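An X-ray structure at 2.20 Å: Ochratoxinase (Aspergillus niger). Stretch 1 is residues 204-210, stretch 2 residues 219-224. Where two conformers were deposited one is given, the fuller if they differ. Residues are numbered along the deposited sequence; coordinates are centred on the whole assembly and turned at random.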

# COMPACT_ATOMS: atom_id res chain seq x y z
N LYS A 204 -6.58 -28.63 6.38
CA LYS A 204 -5.79 -28.87 7.60
C LYS A 204 -5.78 -27.64 8.50
O LYS A 204 -5.45 -26.55 8.05
CB LYS A 204 -4.36 -29.26 7.22
CG LYS A 204 -3.28 -29.07 8.27
CD LYS A 204 -3.10 -30.23 9.21
CE LYS A 204 -1.74 -29.86 9.89
NZ LYS A 204 -0.44 -29.68 9.09
N VAL A 205 -6.08 -27.84 9.79
CA VAL A 205 -5.98 -26.78 10.81
C VAL A 205 -4.99 -27.15 11.91
O VAL A 205 -4.76 -28.33 12.17
CB VAL A 205 -7.31 -26.47 11.51
CG1 VAL A 205 -8.31 -25.98 10.51
CG2 VAL A 205 -7.87 -27.68 12.24
N MET A 206 -4.41 -26.11 12.52
CA MET A 206 -3.62 -26.27 13.73
C MET A 206 -4.61 -26.00 14.85
O MET A 206 -5.11 -24.90 15.01
CB MET A 206 -2.48 -25.27 13.74
CG MET A 206 -1.54 -25.36 12.54
SD MET A 206 -0.81 -27.00 12.29
CE MET A 206 0.60 -26.56 11.24
N ALA A 207 -4.91 -27.04 15.61
CA ALA A 207 -5.89 -26.97 16.66
C ALA A 207 -5.24 -27.10 18.02
O ALA A 207 -5.94 -27.18 19.04
CB ALA A 207 -6.93 -28.05 16.45
N SER A 208 -3.92 -27.13 18.05
CA SER A 208 -3.18 -27.01 19.30
C SER A 208 -1.75 -26.61 19.03
O SER A 208 -1.33 -26.52 17.88
CB SER A 208 -3.26 -28.32 20.12
OG SER A 208 -2.40 -29.28 19.59
N GLY A 209 -0.99 -26.40 20.09
CA GLY A 209 0.40 -26.06 19.97
C GLY A 209 1.24 -27.16 19.37
O GLY A 209 0.79 -28.29 19.19
N GLY A 210 2.49 -26.82 19.07
CA GLY A 210 3.44 -27.72 18.47
C GLY A 210 4.07 -28.62 19.50
O GLY A 210 4.11 -28.29 20.69
N ASN A 219 -0.36 -28.47 24.85
CA ASN A 219 -1.49 -28.71 25.74
C ASN A 219 -2.67 -27.77 25.54
O ASN A 219 -3.77 -28.09 25.95
CB ASN A 219 -1.05 -28.61 27.19
CG ASN A 219 -0.06 -29.68 27.57
OD1 ASN A 219 -0.13 -30.80 27.11
ND2 ASN A 219 0.86 -29.33 28.44
N PHE A 220 -2.44 -26.62 24.91
CA PHE A 220 -3.48 -25.62 24.74
C PHE A 220 -4.09 -25.69 23.35
O PHE A 220 -3.41 -25.94 22.36
CB PHE A 220 -2.95 -24.20 24.97
CG PHE A 220 -2.29 -23.98 26.30
CD1 PHE A 220 -2.61 -24.76 27.41
CD2 PHE A 220 -1.34 -22.96 26.44
CE1 PHE A 220 -1.97 -24.55 28.60
CE2 PHE A 220 -0.71 -22.74 27.64
CZ PHE A 220 -1.03 -23.54 28.73
N ALA A 221 -5.40 -25.48 23.30
CA ALA A 221 -6.15 -25.51 22.06
C ALA A 221 -5.82 -24.27 21.25
O ALA A 221 -5.36 -23.28 21.81
CB ALA A 221 -7.65 -25.55 22.35
N GLN A 222 -6.02 -24.35 19.94
CA GLN A 222 -5.78 -23.21 19.03
C GLN A 222 -6.96 -23.03 18.10
O GLN A 222 -7.61 -24.01 17.72
CB GLN A 222 -4.51 -23.42 18.23
CG GLN A 222 -3.25 -23.18 19.02
CD GLN A 222 -2.00 -23.23 18.18
OE1 GLN A 222 -2.04 -23.38 16.96
NE2 GLN A 222 -0.88 -23.16 18.85
N PHE A 223 -7.20 -21.76 17.73
CA PHE A 223 -8.46 -21.29 17.14
C PHE A 223 -9.57 -21.35 18.19
O PHE A 223 -9.52 -22.16 19.10
CB PHE A 223 -8.87 -22.10 15.90
CG PHE A 223 -8.14 -21.71 14.63
CD1 PHE A 223 -8.26 -20.43 14.12
CD2 PHE A 223 -7.39 -22.65 13.92
CE1 PHE A 223 -7.62 -20.09 12.94
CE2 PHE A 223 -6.75 -22.30 12.75
CZ PHE A 223 -6.86 -21.02 12.27
N SER A 224 -10.56 -20.49 18.05
CA SER A 224 -11.76 -20.54 18.85
C SER A 224 -12.64 -21.65 18.30
O SER A 224 -12.56 -21.97 17.13
CB SER A 224 -12.51 -19.22 18.76
OG SER A 224 -13.01 -18.99 17.47
O HOH W 1 -3.82 -22.36 14.86
O HOH W 2 -8.75 -26.17 19.25

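The two stretches belong to one chain and run roughly antiparallel, with end-to-end directions 151° apart. Stretch 1 leaves a strand at Met206 and continues as loop or turn. Stretch 2 has no regular helix or strand. They meet at a single beta bridge, Ser208 with Ala221, whose CA atoms lie 4.3 Å apart. Ala207 and Gln222 are the neighbouring pair, at 4.4 Å CA to CA. Together the stretches bury 329 Å², counting both sides.

Two backbone hydrogen bonds hold the bridge. Gln222 N donates to Ala207 O at 3.0 Å, and Gly209 N donates to Phe220 O at 3.3 Å. Both are weak, with N-H...O angles of 148° and 144°. The two bonds flank the Ser208 and Ala221 pair, and each stretch supplies one donor and one acceptor. No direct hydrogen bond from a side chain joins the stretches.

CA-H...O contacts add to this backbone pairing. Ser208 CA lies 3.2 Å from Phe220 O, and Ala221 CA lies 3.5 Å from Ala207 O. The two carbonyl oxygens that accept the amide hydrogen bonds therefore also face a CA-H group. A third contact brings Ala207 CA to 3.6 Å from Gln222 O. Such contacts are natural where backbones come this close, because the CA hydrogen is slightly polarised.

Two waters extend the polar network. Water 1 donates to Met206 O and to Gln222 OE1, both at 2.9 Å, and so links a backbone carbonyl to a side-chain amide. Water 2 donates to Ala207 O at 3.0 Å and to Gln222 O at 2.9 Å. Ala207 O thus receives a water hydrogen as well as the amide hydrogen of Gln222.

Gln222 has the largest area covered by the other stretch, 80 Å². Its CA-to-CB bond points toward stretch 1, and its m, t side chain extends along Met206, Ser208 and Gly209. Gln222 CB packs 3.6 Å from Met206 O, while Met206 CB is 3.8 Å from Gln222 OE1. At the far end, Gln222 NE2 is 3.4 Å from Gly209 CA. Gln222 OE1 also lies 3.3 Å from Ser208 O, but both are acceptors and no hydrogen bond forms. The polar ends of this side chain are also hydrogen-bonded elsewhere in the structure.

Phe223 likewise points its CA-to-CB bond toward stretch 1. Its CD2 comes within 3.4 Å of Met206 O, and its CE2 lies 4.4 Å from Val205 CB. Both approaches to the ring are oblique. The Val205 contact is loose and apolar, and Val205 also directs its CA-to-CB bond toward the other stretch. Met206 behaves differently: its CA-to-CB bond points sideways and its side-chain end leads away.

Ser208 directs its CA-to-CB bond away overall. Within its own stretch, Ser208 OG donates a weak hydrogen bond to Gly209 O at 3.4 Å.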